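PDB 4FO0: actin-related protein 8 from Homo sapiens, which binds ATP, has low basal ATPase activity, helps organise mitotic chromosomes and, as a proposed core subunit of the INO80 chromatin remodeller, probably contributes to DNA repair. Local coordinates for residues A[216-221]-A[228-233]; A[200-205]-A[560-565]. One frame throughout, in Å; residues are numbered along the deposited sequence.

Interaction 1. Residues A[216-221]-A[228-233]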
# COMPACT_ATOMS: atom_id res chain seq x y z
N GLU A 216 6.84 -9.20 -18.90
CA GLU A 216 8.14 -9.53 -18.32
C GLU A 216 8.05 -10.39 -17.06
O GLU A 216 8.89 -11.26 -16.84
CB GLU A 216 8.90 -8.25 -17.98
CG GLU A 216 9.36 -7.46 -19.18
CD GLU A 216 10.51 -8.12 -19.90
OE1 GLU A 216 11.05 -9.12 -19.37
OE2 GLU A 216 10.89 -7.64 -20.99
N LEU A 217 7.05 -10.11 -16.23
CA LEU A 217 6.90 -10.79 -14.96
C LEU A 217 6.46 -12.21 -15.21
O LEU A 217 7.03 -13.16 -14.66
CB LEU A 217 5.86 -10.07 -14.09
CG LEU A 217 6.35 -8.76 -13.47
CD1 LEU A 217 5.19 -8.01 -12.82
CD2 LEU A 217 7.46 -9.03 -12.46
N VAL A 218 5.44 -12.34 -16.03
CA VAL A 218 4.99 -13.64 -16.49
C VAL A 218 6.17 -14.42 -17.05
O VAL A 218 6.36 -15.59 -16.74
CB VAL A 218 3.94 -13.49 -17.59
CG1 VAL A 218 3.66 -14.84 -18.22
CG2 VAL A 218 2.68 -12.85 -17.03
N ASN A 219 6.98 -13.76 -17.87
CA ASN A 219 8.13 -14.46 -18.42
C ASN A 219 9.04 -14.92 -17.30
O ASN A 219 9.57 -16.03 -17.32
CB ASN A 219 8.88 -13.60 -19.44
CG ASN A 219 10.05 -14.33 -20.04
OD1 ASN A 219 9.89 -15.21 -20.90
ND2 ASN A 219 11.25 -13.99 -19.59
N MET A 220 9.20 -14.06 -16.30
CA MET A 220 10.05 -14.38 -15.18
C MET A 220 9.49 -15.59 -14.42
O MET A 220 10.21 -16.54 -14.15
CB MET A 220 10.21 -13.17 -14.26
CG MET A 220 11.10 -13.46 -13.09
SD MET A 220 10.84 -12.40 -11.66
CE MET A 220 9.07 -12.48 -11.44
N ILE A 221 8.20 -15.54 -14.08
CA ILE A 221 7.56 -16.65 -13.37
C ILE A 221 7.74 -18.00 -14.06
O ILE A 221 8.16 -18.98 -13.46
CB ILE A 221 6.05 -16.43 -13.22
CG1 ILE A 221 5.76 -15.17 -12.42
CG2 ILE A 221 5.44 -17.62 -12.54
CD1 ILE A 221 6.42 -15.19 -11.08
N SER A 228 5.09 -24.04 -13.67
CA SER A 228 4.66 -24.73 -14.87
C SER A 228 3.52 -23.99 -15.52
O SER A 228 3.30 -24.09 -16.74
CB SER A 228 4.25 -26.17 -14.55
OG SER A 228 3.11 -26.17 -13.73
N GLY A 229 2.77 -23.25 -14.71
CA GLY A 229 1.69 -22.44 -15.24
C GLY A 229 1.40 -21.25 -14.36
O GLY A 229 1.86 -21.19 -13.22
N ILE A 230 0.61 -20.32 -14.87
CA ILE A 230 0.33 -19.09 -14.18
C ILE A 230 -1.04 -18.59 -14.56
O ILE A 230 -1.53 -18.85 -15.67
CB ILE A 230 1.35 -17.98 -14.56
CG1 ILE A 230 1.10 -16.70 -13.75
CG2 ILE A 230 1.25 -17.65 -16.04
CD1 ILE A 230 2.18 -15.63 -13.99
N VAL A 231 -1.66 -17.85 -13.65
CA VAL A 231 -2.85 -17.08 -13.96
C VAL A 231 -2.63 -15.66 -13.47
O VAL A 231 -2.29 -15.42 -12.31
CB VAL A 231 -4.09 -17.63 -13.26
CG1 VAL A 231 -5.24 -16.65 -13.44
CG2 VAL A 231 -4.45 -19.01 -13.80
N VAL A 232 -2.85 -14.70 -14.35
CA VAL A 232 -2.72 -13.31 -13.97
C VAL A 232 -4.10 -12.72 -13.78
O VAL A 232 -5.00 -12.96 -14.57
CB VAL A 232 -1.96 -12.52 -15.05
CG1 VAL A 232 -1.99 -11.06 -14.71
CG2 VAL A 232 -0.55 -13.02 -15.15
N HIS A 233 -4.28 -11.95 -12.71
CA HIS A 233 -5.53 -11.24 -12.53
C HIS A 233 -5.31 -9.90 -11.84
O HIS A 233 -4.29 -9.67 -11.20
CB HIS A 233 -6.51 -12.09 -11.73
CG HIS A 233 -7.92 -11.99 -12.23
ND1 HIS A 233 -8.39 -10.90 -12.93
CD2 HIS A 233 -8.96 -12.86 -12.13
CE1 HIS A 233 -9.66 -11.09 -13.24
NE2 HIS A 233 -10.03 -12.27 -12.77

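Interaction 2. Residues A[200-205]-A[560-565]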
# COMPACT_ATOMS: atom_id res chain seq x y z
N ARG A 200 1.99 -24.12 -9.66
CA ARG A 200 1.44 -23.09 -10.49
C ARG A 200 1.33 -21.81 -9.68
O ARG A 200 1.40 -21.83 -8.44
CB ARG A 200 0.06 -23.48 -11.01
CG ARG A 200 0.14 -24.40 -12.21
CD ARG A 200 -1.24 -24.89 -12.58
NE ARG A 200 -1.87 -25.56 -11.46
CZ ARG A 200 -3.11 -26.03 -11.47
NH1 ARG A 200 -3.85 -25.90 -12.56
NH2 ARG A 200 -3.61 -26.62 -10.39
N CYS A 201 1.13 -20.70 -10.38
CA CYS A 201 1.16 -19.39 -9.77
C CYS A 201 -0.05 -18.52 -10.11
O CYS A 201 -0.46 -18.41 -11.26
CB CYS A 201 2.43 -18.67 -10.21
SG CYS A 201 2.50 -16.96 -9.68
N ILE A 202 -0.61 -17.88 -9.10
CA ILE A 202 -1.55 -16.81 -9.35
C ILE A 202 -0.89 -15.48 -9.05
O ILE A 202 -0.52 -15.20 -7.91
CB ILE A 202 -2.77 -16.95 -8.46
CG1 ILE A 202 -3.41 -18.34 -8.67
CG2 ILE A 202 -3.71 -15.78 -8.71
CD1 ILE A 202 -4.81 -18.31 -9.22
N LEU A 203 -0.72 -14.67 -10.09
CA LEU A 203 -0.12 -13.35 -9.96
C LEU A 203 -1.15 -12.22 -9.99
O LEU A 203 -1.85 -12.02 -10.99
CB LEU A 203 0.90 -13.12 -11.08
CG LEU A 203 1.59 -11.74 -11.10
CD1 LEU A 203 2.34 -11.47 -9.80
CD2 LEU A 203 2.55 -11.61 -12.27
N LEU A 204 -1.25 -11.48 -8.89
CA LEU A 204 -2.12 -10.32 -8.85
C LEU A 204 -1.40 -9.12 -9.44
O LEU A 204 -0.22 -8.89 -9.13
CB LEU A 204 -2.50 -10.00 -7.43
CG LEU A 204 -3.75 -10.64 -6.87
CD1 LEU A 204 -3.66 -12.16 -6.96
CD2 LEU A 204 -3.92 -10.16 -5.44
N ILE A 205 -2.10 -8.35 -10.26
CA ILE A 205 -1.50 -7.18 -10.87
C ILE A 205 -2.39 -5.97 -10.65
O ILE A 205 -3.58 -6.10 -10.35
CB ILE A 205 -1.29 -7.38 -12.38
CG1 ILE A 205 -2.62 -7.45 -13.11
CG2 ILE A 205 -0.50 -8.62 -12.63
CD1 ILE A 205 -2.46 -7.49 -14.60
N VAL A 560 -8.82 -17.79 -3.42
CA VAL A 560 -10.18 -18.12 -3.80
C VAL A 560 -10.32 -18.31 -5.30
O VAL A 560 -11.08 -19.14 -5.75
CB VAL A 560 -11.15 -17.02 -3.38
CG1 VAL A 560 -12.43 -17.14 -4.18
CG2 VAL A 560 -11.43 -17.13 -1.91
N LEU A 561 -9.58 -17.51 -6.06
CA LEU A 561 -9.63 -17.57 -7.51
C LEU A 561 -9.12 -18.92 -8.04
O LEU A 561 -9.52 -19.38 -9.11
CB LEU A 561 -8.81 -16.42 -8.11
CG LEU A 561 -8.47 -16.52 -9.59
CD1 LEU A 561 -9.74 -16.57 -10.38
CD2 LEU A 561 -7.59 -15.36 -10.04
N ALA A 562 -8.25 -19.55 -7.27
CA ALA A 562 -7.64 -20.82 -7.67
C ALA A 562 -8.65 -21.97 -7.63
O ALA A 562 -8.56 -22.92 -8.40
CB ALA A 562 -6.42 -21.13 -6.80
N CYS A 563 -9.62 -21.86 -6.72
CA CYS A 563 -10.67 -22.85 -6.55
C CYS A 563 -11.78 -22.73 -7.59
O CYS A 563 -12.55 -23.67 -7.78
CB CYS A 563 -11.29 -22.71 -5.15
SG CYS A 563 -10.14 -22.85 -3.75
N LEU A 564 -11.88 -21.59 -8.26
CA LEU A 564 -12.98 -21.35 -9.19
C LEU A 564 -12.95 -22.26 -10.42
O LEU A 564 -11.90 -22.60 -10.96
CB LEU A 564 -13.07 -19.89 -9.63
CG LEU A 564 -13.28 -18.78 -8.60
CD1 LEU A 564 -13.48 -17.45 -9.32
CD2 LEU A 564 -14.45 -19.07 -7.66
N ASP A 565 -14.14 -22.63 -10.86
CA ASP A 565 -14.33 -23.55 -11.95
C ASP A 565 -13.90 -22.93 -13.28
O ASP A 565 -13.22 -23.57 -14.09
CB ASP A 565 -15.80 -23.96 -12.01
CG ASP A 565 -16.05 -25.14 -12.92
OD1 ASP A 565 -15.30 -26.14 -12.82
OD2 ASP A 565 -17.00 -25.06 -13.74

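Interaction 1. Residues A[216-221]-A[228-233]
Ile230 reaches from its strand with a fully extended side chain, and its terminal methyl CD1 meets the branch point of Ile221 on the helix. Ile230 CD1 lies 3.9 Å from Ile221 CG1 and is almost as near to CB and CG2 of that residue, so a single methyl rests against three carbons. The two isoleucine side chains meet at about a right angle, end against flank. The reach follows from the torsions of Ile230: CG1 is anti to the backbone N (chi1 -176°), and chi2 also lies close to 180°. One helical turn earlier, Val218 offers its CG2 branch, the one beside its own backbone N. Val218 CG2 bridges two strand residues, standing 3.7 Å from Val232 CG2 and 4.1 Å from Ile230 CD1, with slanting approaches to both.

Helix 216-221 and strand 229-233 run nearly antiparallel, at 154°, with their axes 9.2 Å apart at closest approach. They are the helix and returning strand of the beta-alpha-beta unit built from strand 200-205, helix 211-225 and strand 229-234 in this actin-family protein. The same helix reaches strand 200-205 through Leu217 on Leu203 and Ile221 on Cys201. All the touching groups are buried aliphatic carbons, which implies that dispersion and exclusion of water, with no directional polar bond, hold segment 216-221 against segment 228-233.

Interaction 2. Residues A[200-205]-A[560-565]
Strand 200-205 and segment 560-565, on helix 553-563, come nearest at Ile202 and Ala562, whose CA atoms are 7.5 Å apart, a spacing bridged by side chains. Ile202 carries the strand's share of the contact with two separate methyls. Ile202 CD1 lies 4.0 Å from Ala562 CB and 4.1 Å from Leu561 CG, so it touches two consecutive residues. On the other branch, Ile202 CG2 meets Leu561 CD2 at 4.1 Å, and the two larger side chains approach at a slant. Leu561 CD2 thus lies against both Ile202 CG2 and Ile202 CD1.

Strand 200-205 opens the beta-alpha-beta unit and pairs in parallel with strands 17-21 and 229-234 in a mixed sheet; helix 553-563 packs on it from a distant part of the actin-like chain, with 354 residues between the two segments. Around this point Ile202 also touches Ile17, while Leu561 packs on His233 and Tyr241. Beyond the apolar patch segment 560-565 has polar partners: Leu561 O accepts a hydrogen bond from Thr567 OG1, and Ala562 O has a weak one with a bound glycerol, probably from the crystallisation liquor.

In the fold
The centres of the two interactions lie 11 Å apart, and both use one sheet, in which strands 200-205 and 229-234 are parallel neighbours. The sheet itself couples them: Val231 N lies 2.7 Å from Cys201 O, and His233 O the same distance from Ile205 N, both probable hydrogen bonds. Interaction 1 closes a crossover within one beta-alpha-beta unit, whereas interaction 2 brings in a helix from far along the chain. Cys201 and Leu203 meet helix 211-225, while Ile202 between them meets Leu561, so the two helices pack on opposite faces of strand 200-205. Both are buried aliphatic contacts, of 167 and 117 Å², though interaction 2 includes the partly exposed Ala562.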